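Local structure of type II secretion chaperone CpaB (6O38) at residues Ile43-Val48 with Thr139-Phe144; Ile70-Lys75 with Phe128-Ser133; Lys75-Lys80 with Gly99-Ile104. The protein acts as a chaperone that binds the metalloprotease CpaA, probably in preparation for its export through the type II secretion system. All coordinates share one frame; numbering follows the deposited sequence.

Contact 1. Residues Ile43-Val48 with Thr139-Phe144. With SO4 (sulfate ion), chain B.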
ATOM      1  N   ILE G  43      -9.846  16.208  -7.961  1.00 76.55           N
ATOM      2  CA  ILE G  43      -9.964  14.897  -8.586  1.00 75.57           C
ATOM      3  C   ILE G  43      -8.985  14.801  -9.748  1.00 75.76           C
ATOM      4  O   ILE G  43      -8.911  15.699 -10.598  1.00 77.36           O
ATOM      5  CB  ILE G  43     -11.408  14.654  -9.048  1.00 75.78           C
ATOM      6  CG1 ILE G  43     -12.328  14.453  -7.842  1.00 75.67           C
ATOM      7  CG2 ILE G  43     -11.479  13.462  -9.981  1.00 74.53           C
ATOM      8  CD1 ILE G  43     -13.780  14.238  -8.209  1.00 75.82           C
ATOM      9  N   VAL G  44      -8.226  13.709  -9.791  1.00 73.18           N
ATOM     10  CA  VAL G  44      -7.209  13.523 -10.822  1.00 73.23           C
ATOM     11  C   VAL G  44      -7.797  12.887 -12.075  1.00 72.97           C
ATOM     12  O   VAL G  44      -7.642  13.411 -13.182  1.00 74.68           O
ATOM     13  CB  VAL G  44      -6.038  12.690 -10.264  1.00 70.93           C
ATOM     14  CG1 VAL G  44      -4.898  12.654 -11.259  1.00 70.90           C
ATOM     15  CG2 VAL G  44      -5.570  13.261  -8.939  1.00 70.79           C
ATOM     16  N   PHE G  45      -8.474  11.750 -11.928  1.00 71.50           N
ATOM     17  CA  PHE G  45      -9.107  11.063 -13.045  1.00 73.81           C
ATOM     18  C   PHE G  45     -10.543  10.713 -12.678  1.00 75.85           C
ATOM     19  O   PHE G  45     -10.939  10.752 -11.510  1.00 76.40           O
ATOM     20  CB  PHE G  45      -8.328   9.801 -13.445  1.00 72.95           C
ATOM     21  CG  PHE G  45      -8.005   8.891 -12.293  1.00 71.82           C
ATOM     22  CD1 PHE G  45      -8.940   7.982 -11.823  1.00 74.66           C
ATOM     23  CD2 PHE G  45      -6.760   8.937 -11.687  1.00 68.95           C
ATOM     24  CE1 PHE G  45      -8.644   7.144 -10.765  1.00 75.59           C
ATOM     25  CE2 PHE G  45      -6.457   8.099 -10.629  1.00 68.99           C
ATOM     26  CZ  PHE G  45      -7.401   7.202 -10.169  1.00 72.65           C
ATOM     27  N   ASN G  46     -11.325  10.352 -13.694  1.00 71.37           N
ATOM     28  CA  ASN G  46     -12.745  10.074 -13.535  1.00 74.85           C
ATOM     29  C   ASN G  46     -13.094   8.743 -14.183  1.00 77.24           C
ATOM     30  O   ASN G  46     -12.594   8.422 -15.264  1.00 77.03           O
ATOM     31  CB  ASN G  46     -13.600  11.186 -14.155  1.00 76.78           C
ATOM     32  CG  ASN G  46     -13.474  12.499 -13.414  1.00 75.36           C
ATOM     33  OD1 ASN G  46     -13.588  12.547 -12.191  1.00 74.33           O
ATOM     34  ND2 ASN G  46     -13.234  13.576 -14.154  1.00 76.26           N
ATOM     35  N   GLU G  47     -13.959   7.978 -13.520  1.00 71.89           N
ATOM     36  CA  GLU G  47     -14.447   6.731 -14.087  1.00 74.47           C
ATOM     37  C   GLU G  47     -15.242   6.993 -15.363  1.00 77.59           C
ATOM     38  O   GLU G  47     -15.803   8.072 -15.571  1.00 78.94           O
ATOM     39  CB  GLU G  47     -15.332   5.985 -13.088  1.00 77.00           C
ATOM     40  CG  GLU G  47     -14.594   5.071 -12.134  1.00 75.72           C
ATOM     41  CD  GLU G  47     -15.399   3.829 -11.796  1.00 78.79           C
ATOM     42  OE1 GLU G  47     -15.952   3.207 -12.727  1.00 80.83           O
ATOM     43  OE2 GLU G  47     -15.482   3.475 -10.600  1.00 79.42           O
ATOM     44  N   VAL G  48     -15.291   5.979 -16.220  1.00 79.84           N
ATOM     45  CA  VAL G  48     -16.083   6.037 -17.442  1.00 84.39           C
ATOM     46  C   VAL G  48     -16.301   4.630 -17.986  1.00 87.10           C
ATOM     47  O   VAL G  48     -17.423   4.247 -18.320  1.00 91.49           O
ATOM     48  CB  VAL G  48     -15.421   6.931 -18.504  1.00 84.32           C
ATOM     49  CG1 VAL G  48     -14.131   6.298 -19.003  1.00 82.24           C
ATOM     50  CG2 VAL G  48     -16.383   7.188 -19.653  1.00 89.51           C
ATOM     51  N   THR G 139       1.075   8.695 -18.939  1.00 69.35           N
ATOM     52  CA  THR G 139       1.184   8.906 -17.503  1.00 67.56           C
ATOM     53  C   THR G 139       1.018   7.579 -16.779  1.00 66.76           C
ATOM     54  O   THR G 139       0.128   6.790 -17.109  1.00 67.70           O
ATOM     55  CB  THR G 139       0.131   9.909 -17.006  1.00 68.45           C
ATOM     56  OG1 THR G 139       0.291  11.154 -17.695  1.00 69.89           O
ATOM     57  CG2 THR G 139       0.273  10.145 -15.510  1.00 66.72           C
ATOM     58  N   ILE G 140       1.881   7.338 -15.794  1.00 64.87           N
ATOM     59  CA  ILE G 140       1.813   6.156 -14.943  1.00 63.84           C
ATOM     60  C   ILE G 140       1.600   6.611 -13.506  1.00 62.96           C
ATOM     61  O   ILE G 140       2.289   7.521 -13.030  1.00 62.02           O
ATOM     62  CB  ILE G 140       3.083   5.296 -15.065  1.00 62.93           C
ATOM     63  CG1 ILE G 140       3.063   4.500 -16.372  1.00 63.71           C
ATOM     64  CG2 ILE G 140       3.221   4.360 -13.873  1.00 61.62           C
ATOM     65  CD1 ILE G 140       4.243   3.570 -16.540  1.00 62.80           C
HETATM   66  N   MSE G 141       0.647   5.984 -12.822  1.00 62.73           N
HETATM   67  CA  MSE G 141       0.373   6.308 -11.426  1.00 62.81           C
HETATM   68  C   MSE G 141       0.544   5.101 -10.517  1.00 64.51           C
HETATM   69  O   MSE G 141       0.096   4.001 -10.835  1.00 66.60           O
HETATM   70  CB  MSE G 141      -1.042   6.860 -11.266  1.00 66.20           C
HETATM   71  CG  MSE G 141      -1.313   8.113 -12.062  1.00 66.43           C
HETATM   72 SE   MSE G 141      -3.053   8.864 -11.633  0.52 67.65          SE
HETATM   73  CE  MSE G 141      -3.140  10.169 -13.067  1.00 69.60           C
ATOM     74  N   GLN G 142       1.194   5.320  -9.376  1.00 60.97           N
ATOM     75  CA  GLN G 142       1.343   4.304  -8.340  1.00 63.05           C
ATOM     76  C   GLN G 142       0.629   4.807  -7.093  1.00 62.88           C
ATOM     77  O   GLN G 142       1.064   5.785  -6.478  1.00 61.61           O
ATOM     78  CB  GLN G 142       2.816   4.025  -8.047  1.00 59.69           C
ATOM     79  CG  GLN G 142       3.617   3.543  -9.241  1.00 58.46           C
ATOM     80  CD  GLN G 142       5.068   3.283  -8.893  1.00 59.23           C
ATOM     81  OE1 GLN G 142       5.447   3.278  -7.722  1.00 60.19           O
ATOM     82  NE2 GLN G 142       5.893   3.071  -9.913  1.00 59.35           N
ATOM     83  N   ILE G 143      -0.468   4.153  -6.731  1.00 59.26           N
ATOM     84  CA  ILE G 143      -1.267   4.533  -5.573  1.00 59.41           C
ATOM     85  C   ILE G 143      -1.108   3.429  -4.536  1.00 60.29           C
ATOM     86  O   ILE G 143      -1.590   2.307  -4.730  1.00 60.82           O
ATOM     87  CB  ILE G 143      -2.739   4.755  -5.944  1.00 59.48           C
ATOM     88  CG1 ILE G 143      -2.839   5.760  -7.093  1.00 59.14           C
ATOM     89  CG2 ILE G 143      -3.529   5.237  -4.737  1.00 59.76           C
ATOM     90  CD1 ILE G 143      -4.147   5.710  -7.846  1.00 59.68           C
ATOM     91  N   PHE G 144      -0.433   3.746  -3.433  1.00 59.25           N
ATOM     92  CA  PHE G 144      -0.123   2.776  -2.387  1.00 59.81           C
ATOM     93  C   PHE G 144      -0.887   3.151  -1.123  1.00 60.35           C
ATOM     94  O   PHE G 144      -0.552   4.135  -0.455  1.00 60.72           O
ATOM     95  CB  PHE G 144       1.382   2.726  -2.126  1.00 60.29           C
ATOM     96  CG  PHE G 144       2.190   2.335  -3.329  1.00 59.92           C
ATOM     97  CD1 PHE G 144       1.862   1.210  -4.066  1.00 59.64           C
ATOM     98  CD2 PHE G 144       3.279   3.096  -3.725  1.00 60.14           C
ATOM     99  CE1 PHE G 144       2.605   0.849  -5.175  1.00 59.38           C
ATOM    100  CE2 PHE G 144       4.024   2.739  -4.834  1.00 59.92           C
ATOM    101  CZ  PHE G 144       3.688   1.615  -5.559  1.00 59.43           C
TER
HETATM  102  S   SO4 B 201     -13.020  18.355  -7.320  0.72 80.91           S
HETATM  103  O1  SO4 B 201     -12.303  17.741  -8.434  0.72 76.80           O
HETATM  104  O2  SO4 B 201     -12.612  19.751  -7.189  0.72 74.35           O
HETATM  105  O3  SO4 B 201     -14.456  18.288  -7.575  0.72 79.79           O
HETATM  106  O4  SO4 B 201     -12.710  17.638  -6.087  0.72 83.25           O
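The Phe45 ring is met from strand 139-144 along its edge: the selenium of Met141, modelled as selenomethionine, and CD1 of Ile143 both lie near the ring plane. Met141 SE sits 4.7 Å from the Phe45 ring centroid and 74° off the ring normal, with Phe45 CE2 its nearest ring atom at 3.6 Å, an edge-on Met-aromatic contact. Ile143 CD1 touches farther round the rim, 4.3 Å from Phe45 CZ. The Met141 chain runs extended beyond CG, past Phe45, and its terminal methyl CE meets Val44 CG1 at 3.5 Å. That branch of Val44 stands anti to the backbone N (chi1 -172°), which puts it beside the Met141 methyl. Away from strand 138-145, the backbone N of Ile43 donates to O1 of a sulfate at 2.9 Å; the ion probably comes from the crystallisation liquor. No hydrogen bond joins the two segments, whose touching side chains are all buried and apolar. Ile70, Tyr72 and Met90 close in around them. Val44, next to edge strand 45-47, bonds through its backbone to Lys87 of the other edge strand, 85-90, consistent with an antiparallel sheet curled into a barrel-like shape, its interior filled by hydrophobic side chains.

Contact 2. Residues Ile70-Lys75 with Phe128-Ser133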
ATOM      1  N   ILE G  70     -10.706   4.927 -17.236  1.00 73.36           N
ATOM      2  CA  ILE G  70     -10.791   6.273 -16.683  1.00 72.86           C
ATOM      3  C   ILE G  70     -10.386   7.291 -17.740  1.00 75.04           C
ATOM      4  O   ILE G  70      -9.650   6.991 -18.682  1.00 76.95           O
ATOM      5  CB  ILE G  70      -9.911   6.448 -15.423  1.00 70.77           C
ATOM      6  CG1 ILE G  70      -8.478   5.980 -15.696  1.00 70.57           C
ATOM      7  CG2 ILE G  70     -10.520   5.717 -14.233  1.00 69.08           C
ATOM      8  CD1 ILE G  70      -7.497   7.101 -15.976  1.00 70.94           C
ATOM      9  N   LYS G  71     -10.883   8.512 -17.565  1.00 75.12           N
ATOM     10  CA  LYS G  71     -10.471   9.655 -18.366  1.00 76.85           C
ATOM     11  C   LYS G  71      -9.548  10.537 -17.535  1.00 75.61           C
ATOM     12  O   LYS G  71      -9.736  10.679 -16.323  1.00 73.77           O
ATOM     13  CB  LYS G  71     -11.682  10.457 -18.850  1.00 77.54           C
ATOM     14  CG  LYS G  71     -11.329  11.603 -19.786  1.00 79.55           C
ATOM     15  CD  LYS G  71     -12.550  12.120 -20.529  1.00 82.87           C
ATOM     16  CE  LYS G  71     -12.159  13.186 -21.539  1.00 86.39           C
ATOM     17  NZ  LYS G  71     -13.305  13.590 -22.400  1.00 90.77           N
ATOM     18  N   TYR G  72      -8.550  11.126 -18.189  1.00 77.14           N
ATOM     19  CA  TYR G  72      -7.494  11.837 -17.488  1.00 76.06           C
ATOM     20  C   TYR G  72      -7.101  13.090 -18.254  1.00 78.03           C
ATOM     21  O   TYR G  72      -7.009  13.076 -19.484  1.00 80.34           O
ATOM     22  CB  TYR G  72      -6.273  10.930 -17.291  1.00 75.08           C
ATOM     23  CG  TYR G  72      -5.037  11.634 -16.789  1.00 74.51           C
ATOM     24  CD1 TYR G  72      -5.009  12.222 -15.532  1.00 72.73           C
ATOM     25  CD2 TYR G  72      -3.887  11.691 -17.566  1.00 76.11           C
ATOM     26  CE1 TYR G  72      -3.875  12.861 -15.070  1.00 72.47           C
ATOM     27  CE2 TYR G  72      -2.751  12.322 -17.111  1.00 75.84           C
ATOM     28  CZ  TYR G  72      -2.749  12.905 -15.864  1.00 73.98           C
ATOM     29  OH  TYR G  72      -1.614  13.533 -15.414  1.00 73.99           O
ATOM     30  N   ASP G  73      -6.873  14.170 -17.516  1.00 79.49           N
ATOM     31  CA  ASP G  73      -6.407  15.435 -18.083  1.00 81.24           C
ATOM     32  C   ASP G  73      -5.017  15.726 -17.539  1.00 80.52           C
ATOM     33  O   ASP G  73      -4.876  16.021 -16.337  1.00 78.80           O
ATOM     34  CB  ASP G  73      -7.370  16.572 -17.745  1.00 81.61           C
ATOM     35  CG  ASP G  73      -7.167  17.798 -18.622  1.00 84.43           C
ATOM     36  OD1 ASP G  73      -6.011  18.101 -18.981  1.00 85.40           O
ATOM     37  OD2 ASP G  73      -8.173  18.461 -18.954  1.00 87.22           O
ATOM     38  N   PRO G  74      -3.966  15.658 -18.363  1.00 79.53           N
ATOM     39  CA  PRO G  74      -2.606  15.883 -17.845  1.00 78.95           C
ATOM     40  C   PRO G  74      -2.337  17.316 -17.420  1.00 80.20           C
ATOM     41  O   PRO G  74      -1.345  17.555 -16.721  1.00 79.73           O
ATOM     42  CB  PRO G  74      -1.714  15.479 -19.026  1.00 80.98           C
ATOM     43  CG  PRO G  74      -2.568  15.704 -20.229  1.00 83.31           C
ATOM     44  CD  PRO G  74      -3.970  15.360 -19.806  1.00 82.02           C
ATOM     45  N   LYS G  75      -3.180  18.271 -17.811  1.00 83.04           N
ATOM     46  CA  LYS G  75      -2.966  19.664 -17.441  1.00 85.75           C
ATOM     47  C   LYS G  75      -3.346  19.954 -15.995  1.00 83.73           C
ATOM     48  O   LYS G  75      -2.905  20.969 -15.446  1.00 85.43           O
ATOM     49  CB  LYS G  75      -3.756  20.577 -18.381  1.00 89.96           C
ATOM     50  CG  LYS G  75      -3.376  20.413 -19.845  1.00 92.65           C
ATOM     51  CD  LYS G  75      -4.425  21.004 -20.770  1.00 96.45           C
ATOM     52  CE  LYS G  75      -4.064  20.758 -22.226  1.00 99.19           C
ATOM     53  NZ  LYS G  75      -5.147  21.188 -23.153  1.00103.01           N
ATOM     54  N   PHE G 128       1.777   8.244  -2.930  1.00 56.69           N
ATOM     55  CA  PHE G 128       1.448   8.029  -4.329  1.00 57.57           C
ATOM     56  C   PHE G 128       2.445   8.775  -5.203  1.00 56.53           C
ATOM     57  O   PHE G 128       3.080   9.742  -4.774  1.00 55.88           O
ATOM     58  CB  PHE G 128       0.012   8.475  -4.656  1.00 60.56           C
ATOM     59  CG  PHE G 128      -0.233   9.945  -4.459  1.00 60.91           C
ATOM     60  CD1 PHE G 128      -0.659  10.431  -3.235  1.00 61.50           C
ATOM     61  CD2 PHE G 128      -0.050  10.839  -5.503  1.00 60.95           C
ATOM     62  CE1 PHE G 128      -0.888  11.782  -3.051  1.00 62.03           C
ATOM     63  CE2 PHE G 128      -0.276  12.190  -5.325  1.00 61.60           C
ATOM     64  CZ  PHE G 128      -0.696  12.662  -4.099  1.00 62.11           C
ATOM     65  N   THR G 129       2.579   8.308  -6.443  1.00 60.39           N
ATOM     66  CA  THR G 129       3.483   8.912  -7.410  1.00 59.61           C
ATOM     67  C   THR G 129       2.769   9.034  -8.745  1.00 62.43           C
ATOM     68  O   THR G 129       2.041   8.125  -9.153  1.00 64.87           O
ATOM     69  CB  THR G 129       4.776   8.098  -7.600  1.00 57.31           C
ATOM     70  OG1 THR G 129       4.475   6.863  -8.263  1.00 58.16           O
ATOM     71  CG2 THR G 129       5.446   7.807  -6.264  1.00 55.47           C
ATOM     72  N   ILE G 130       2.987  10.157  -9.423  1.00 62.69           N
ATOM     73  CA  ILE G 130       2.467  10.391 -10.764  1.00 64.95           C
ATOM     74  C   ILE G 130       3.655  10.766 -11.634  1.00 63.89           C
ATOM     75  O   ILE G 130       4.247  11.839 -11.458  1.00 63.05           O
ATOM     76  CB  ILE G 130       1.393  11.486 -10.800  1.00 66.74           C
ATOM     77  CG1 ILE G 130       0.159  11.056 -10.004  1.00 68.50           C
ATOM     78  CG2 ILE G 130       1.014  11.814 -12.236  1.00 68.58           C
ATOM     79  CD1 ILE G 130      -0.845  12.169  -9.789  1.00 70.01           C
ATOM     80  N   THR G 131       4.004   9.890 -12.571  1.00 65.28           N
ATOM     81  CA  THR G 131       5.134  10.096 -13.465  1.00 65.10           C
ATOM     82  C   THR G 131       4.590  10.255 -14.878  1.00 67.81           C
ATOM     83  O   THR G 131       3.890   9.368 -15.380  1.00 69.61           O
ATOM     84  CB  THR G 131       6.115   8.928 -13.379  1.00 64.18           C
ATOM     85  OG1 THR G 131       6.239   8.513 -12.013  1.00 61.72           O
ATOM     86  CG2 THR G 131       7.479   9.355 -13.867  1.00 63.67           C
ATOM     87  N   GLN G 132       4.914  11.378 -15.514  1.00 68.48           N
ATOM     88  CA  GLN G 132       4.237  11.806 -16.728  1.00 70.82           C
ATOM     89  C   GLN G 132       5.250  12.233 -17.778  1.00 71.73           C
ATOM     90  O   GLN G 132       6.153  13.025 -17.491  1.00 71.09           O
ATOM     91  CB  GLN G 132       3.281  12.963 -16.426  1.00 71.38           C
ATOM     92  CG  GLN G 132       2.536  13.503 -17.628  1.00 73.98           C
ATOM     93  CD  GLN G 132       1.358  14.367 -17.228  1.00 75.01           C
ATOM     94  OE1 GLN G 132       0.440  13.909 -16.547  1.00 74.96           O
ATOM     95  NE2 GLN G 132       1.384  15.628 -17.640  1.00 76.40           N
ATOM     96  N   SER G 133       5.095  11.709 -18.989  1.00 71.84           N
ATOM     97  CA  SER G 133       5.860  12.156 -20.142  1.00 73.41           C
ATOM     98  C   SER G 133       5.055  13.194 -20.912  1.00 75.20           C
ATOM     99  O   SER G 133       3.840  13.050 -21.082  1.00 76.13           O
ATOM    100  CB  SER G 133       6.210  10.983 -21.060  1.00 74.99           C
ATOM    101  OG  SER G 133       6.668  11.436 -22.323  1.00 77.14           O
TER
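The amide oxygen OE1 of Gln132 is gripped by two hydroxyls: Thr139 OG1 from the adjoining strand 138-145 hydrogen-bonds to it, and Tyr72 OH is modelled as donating to it from across the contact. The modelled separation of Tyr72 OH and Gln132 OE1, 2.4 Å, is implausibly short, and that distance is doubtful at this resolution. OE1 lies in the plane of the Tyr72 ring at its hydroxyl edge, while the ring and amide planes stand 75° apart. Gln132 reaches this point from its strand with CG anti to the backbone N (chi1 179°) and an extended chain beyond. Its other terminal atom, NE2, is aimed at the carbonyl of Pro74: the bond to Pro74 O is nearly straight at 174° but weak, 3.5 Å long. Pro74 CB rests against the same amide, 3.4 Å from Gln132 NE2. The two ends of the amide thus have different partners, hydroxyls at OE1 and a weakly bound carbonyl at NE2.

In the fold, this joins two strands that are far apart in the order of the antiparallel sheet, 68-72 and 127-133, through the interior that its curvature encloses. Residues alternate along 127-133: Ile130 and Gln132 turn inward, whereas Thr131 turns to the outer side and hydrogen-bonds through OG1 to Glu400 of the CpaA chain. Asp73 is at the N-cap position of the short, weakly bonded helix 74-78, its OD1 accepting from Lys75 N at 3.1 Å. Pro74 N stands 3.8 Å above one face of the Tyr72 ring, offset toward its rim. Ile130 CG2 only grazes the hydroxyl, 4.5 Å from Tyr72 OH.

Contact 3. Residues Lys75-Lys80 with Gly99-Ile104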
ATOM      1  N   LYS G  75      -3.180  18.271 -17.811  1.00 83.04           N
ATOM      2  CA  LYS G  75      -2.966  19.664 -17.441  1.00 85.75           C
ATOM      3  C   LYS G  75      -3.346  19.954 -15.995  1.00 83.73           C
ATOM      4  O   LYS G  75      -2.905  20.969 -15.446  1.00 85.43           O
ATOM      5  CB  LYS G  75      -3.756  20.577 -18.381  1.00 89.96           C
ATOM      6  CG  LYS G  75      -3.376  20.413 -19.845  1.00 92.65           C
ATOM      7  CD  LYS G  75      -4.425  21.004 -20.770  1.00 96.45           C
ATOM      8  CE  LYS G  75      -4.064  20.758 -22.226  1.00 99.19           C
ATOM      9  NZ  LYS G  75      -5.147  21.188 -23.153  1.00103.01           N
ATOM     10  N   VAL G  76      -4.149  19.091 -15.369  1.00 81.17           N
ATOM     11  CA  VAL G  76      -4.554  19.319 -13.985  1.00 79.84           C
ATOM     12  C   VAL G  76      -3.371  19.137 -13.041  1.00 78.76           C
ATOM     13  O   VAL G  76      -3.155  19.947 -12.133  1.00 79.01           O
ATOM     14  CB  VAL G  76      -5.727  18.393 -13.615  1.00 78.55           C
ATOM     15  CG1 VAL G  76      -5.978  18.421 -12.115  1.00 77.37           C
ATOM     16  CG2 VAL G  76      -6.980  18.801 -14.375  1.00 79.92           C
ATOM     17  N   ILE G  77      -2.584  18.076 -13.240  1.00 77.92           N
ATOM     18  CA  ILE G  77      -1.449  17.827 -12.357  1.00 76.97           C
ATOM     19  C   ILE G  77      -0.322  18.820 -12.625  1.00 78.32           C
ATOM     20  O   ILE G  77       0.404  19.208 -11.701  1.00 78.03           O
ATOM     21  CB  ILE G  77      -0.970  16.370 -12.502  1.00 75.86           C
ATOM     22  CG1 ILE G  77       0.189  16.081 -11.546  1.00 75.01           C
ATOM     23  CG2 ILE G  77      -0.557  16.081 -13.934  1.00 77.30           C
ATOM     24  CD1 ILE G  77      -0.157  16.271 -10.087  1.00 74.04           C
ATOM     25  N   GLU G  78      -0.163  19.257 -13.876  1.00 79.64           N
ATOM     26  CA  GLU G  78       0.907  20.190 -14.212  1.00 83.17           C
ATOM     27  C   GLU G  78       0.703  21.560 -13.580  1.00 85.67           C
ATOM     28  O   GLU G  78       1.672  22.311 -13.436  1.00 88.33           O
ATOM     29  CB  GLU G  78       1.028  20.324 -15.730  1.00 86.02           C
ATOM     30  CG  GLU G  78       1.472  19.047 -16.425  1.00 84.22           C
ATOM     31  CD  GLU G  78       1.318  19.117 -17.930  1.00 86.92           C
ATOM     32  OE1 GLU G  78       0.936  20.190 -18.443  1.00 90.46           O
ATOM     33  OE2 GLU G  78       1.574  18.096 -18.602  1.00 85.76           O
ATOM     34  N   LEU G  79      -0.527  21.901 -13.204  1.00 85.19           N
ATOM     35  CA  LEU G  79      -0.809  23.147 -12.506  1.00 87.43           C
ATOM     36  C   LEU G  79      -0.746  23.000 -10.992  1.00 84.87           C
ATOM     37  O   LEU G  79      -1.043  23.964 -10.277  1.00 86.43           O
ATOM     38  CB  LEU G  79      -2.185  23.682 -12.917  1.00 88.89           C
ATOM     39  CG  LEU G  79      -2.333  24.108 -14.379  1.00 92.58           C
ATOM     40  CD1 LEU G  79      -3.763  24.534 -14.673  1.00 94.01           C
ATOM     41  CD2 LEU G  79      -1.359  25.227 -14.711  1.00 97.10           C
ATOM     42  N   LYS G  80      -0.370  21.827 -10.489  1.00 82.89           N
ATOM     43  CA  LYS G  80      -0.255  21.594  -9.057  1.00 81.13           C
ATOM     44  C   LYS G  80       1.173  21.849  -8.594  1.00 82.24           C
ATOM     45  O   LYS G  80       2.135  21.421  -9.239  1.00 82.72           O
ATOM     46  CB  LYS G  80      -0.667  20.164  -8.705  1.00 79.15           C
ATOM     47  CG  LYS G  80      -2.105  19.818  -9.051  1.00 78.78           C
ATOM     48  CD  LYS G  80      -3.090  20.614  -8.210  1.00 79.71           C
ATOM     49  CE  LYS G  80      -4.524  20.220  -8.526  1.00 79.50           C
ATOM     50  NZ  LYS G  80      -5.508  20.962  -7.689  1.00 80.64           N
ATOM     51  N   GLY G  99      -5.022  13.779  -0.858  1.00 66.22           N
ATOM     52  CA  GLY G  99      -3.600  13.796  -0.571  1.00 65.73           C
ATOM     53  C   GLY G  99      -3.003  15.120  -0.984  1.00 67.79           C
ATOM     54  O   GLY G  99      -3.650  15.942  -1.635  1.00 68.72           O
ATOM     55  N   LYS G 100      -1.746  15.320  -0.595  1.00 65.86           N
ATOM     56  CA  LYS G 100      -1.044  16.570  -0.850  1.00 67.23           C
ATOM     57  C   LYS G 100       0.275  16.290  -1.551  1.00 66.13           C
ATOM     58  O   LYS G 100       0.998  15.361  -1.183  1.00 64.49           O
ATOM     59  CB  LYS G 100      -0.791  17.341   0.452  1.00 68.48           C
ATOM     60  CG  LYS G 100      -2.011  17.433   1.350  1.00 69.65           C
ATOM     61  CD  LYS G 100      -2.125  18.792   2.012  1.00 71.93           C
ATOM     62  CE  LYS G 100      -3.460  18.931   2.726  1.00 73.42           C
ATOM     63  NZ  LYS G 100      -3.690  20.314   3.226  1.00 75.71           N
ATOM     64  N   ILE G 101       0.580  17.101  -2.565  1.00 65.46           N
ATOM     65  CA  ILE G 101       1.851  16.981  -3.268  1.00 66.87           C
ATOM     66  C   ILE G 101       2.982  17.370  -2.328  1.00 68.70           C
ATOM     67  O   ILE G 101       2.949  18.436  -1.699  1.00 70.50           O
ATOM     68  CB  ILE G 101       1.855  17.855  -4.531  1.00 69.03           C
ATOM     69  CG1 ILE G 101       0.691  17.479  -5.451  1.00 67.62           C
ATOM     70  CG2 ILE G 101       3.180  17.724  -5.266  1.00 70.75           C
ATOM     71  CD1 ILE G 101       0.795  16.089  -6.034  1.00 65.56           C
ATOM     72  N   VAL G 102       3.988  16.506  -2.222  1.00 68.57           N
ATOM     73  CA  VAL G 102       5.130  16.771  -1.359  1.00 70.69           C
ATOM     74  C   VAL G 102       6.434  16.928  -2.126  1.00 73.25           C
ATOM     75  O   VAL G 102       7.410  17.440  -1.554  1.00 75.97           O
ATOM     76  CB  VAL G 102       5.283  15.674  -0.283  1.00 69.16           C
ATOM     77  CG1 VAL G 102       3.988  15.497   0.492  1.00 66.90           C
ATOM     78  CG2 VAL G 102       5.723  14.361  -0.916  1.00 67.90           C
ATOM     79  N   GLU G 103       6.499  16.525  -3.394  1.00 72.83           N
ATOM     80  CA  GLU G 103       7.770  16.499  -4.105  1.00 75.22           C
ATOM     81  C   GLU G 103       7.509  16.476  -5.603  1.00 75.14           C
ATOM     82  O   GLU G 103       6.748  15.635  -6.088  1.00 72.48           O
ATOM     83  CB  GLU G 103       8.590  15.276  -3.681  1.00 74.59           C
ATOM     84  CG  GLU G 103      10.091  15.434  -3.819  1.00 77.98           C
ATOM     85  CD  GLU G 103      10.849  14.330  -3.107  1.00 77.83           C
ATOM     86  OE1 GLU G 103      10.318  13.202  -3.025  1.00 74.98           O
ATOM     87  OE2 GLU G 103      11.967  14.592  -2.616  1.00 80.91           O
ATOM     88  N   ILE G 104       8.136  17.400  -6.326  1.00 78.40           N
ATOM     89  CA  ILE G 104       8.072  17.461  -7.782  1.00 79.16           C
ATOM     90  C   ILE G 104       9.496  17.362  -8.305  1.00 81.95           C
ATOM     91  O   ILE G 104      10.343  18.200  -7.971  1.00 85.31           O
ATOM     92  CB  ILE G 104       7.390  18.745  -8.277  1.00 81.08           C
ATOM     93  CG1 ILE G 104       6.037  18.934  -7.588  1.00 78.78           C
ATOM     94  CG2 ILE G 104       7.222  18.704  -9.788  1.00 81.86           C
ATOM     95  CD1 ILE G 104       5.292  20.166  -8.042  1.00 80.84           C
TER
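Lys80, just past the short helix 74-78, brings its backbone closest to strand 95-106 at Ile101, with the two CA atoms 7.7 Å apart. The helix is a loosely bonded turn: Leu79 N makes only weak bonds to Lys75 O and Val76 O, while Lys80 N donates to Ile77 O at 3.0 Å. The strand carries a classic beta bulge in which Val102 and Glu103 both face Thr115 of the neighbouring strand. The extra residue shifts the usual alternation, so that Ile101 and Ile104, three positions apart, both direct their side chains toward the helical segment.

The touching is mostly between aliphatic carbons, and no hydrogen bond crosses. Ile77 and Ile101 meet through their CD1 methyls, 4.2 Å apart, the two side chains crossing at about a right angle. Ile77 places CG1 anti to its own N (chi1 -178°), and this carries its end nearer to the strand than the direction of its CB would suggest. Lys80 packs with the root of its side chain, CB lying 4.4 Å from Ile101 CG1, and then leads away; its NZ makes a weak hydrogen bond to Gln41 O. Beyond the bulge, Ile104 CD1 rests 3.6 Å from the backbone oxygen of Lys80.

Trp114 of strand 111-118 touches both Ile77 and Ile104, and Phe128 of strand 127-133 lies against Ile101. Glu103, itself part of the bulge, approaches the CpaA chain, where it forms a long, weak ion pair with Lys309. The helix therefore packs against the inward side chains of strands 95-106, 111-118 and 127-133, while Ile101 keeps its backbone bonds to Gly83 and Asp84 in the chain leading into strand 85-90.

How the contacts relate
All three contacts are largely buried and reach the same curved sheet, but their depth differs. Contacts 1 and 2 lie near the centre of the chain, their own centres about 6 Å apart; contact 3 is farther out, its centre about 10 Å from the chain centre. Contacts 1 and 2 use adjacent strands on both sides, joined by backbone bonds such as Ile140 N to Thr131 O, whereas contacts 2 and 3 share helix 74-78 and Lys75. Chemistry changes accordingly: contact 1 is purely hydrophobic, contact 2 sets a buried glutamine amide beside it, and contact 3 returns to mostly aliphatic packing. Along the chain they are nested, 3 within 2 within 1.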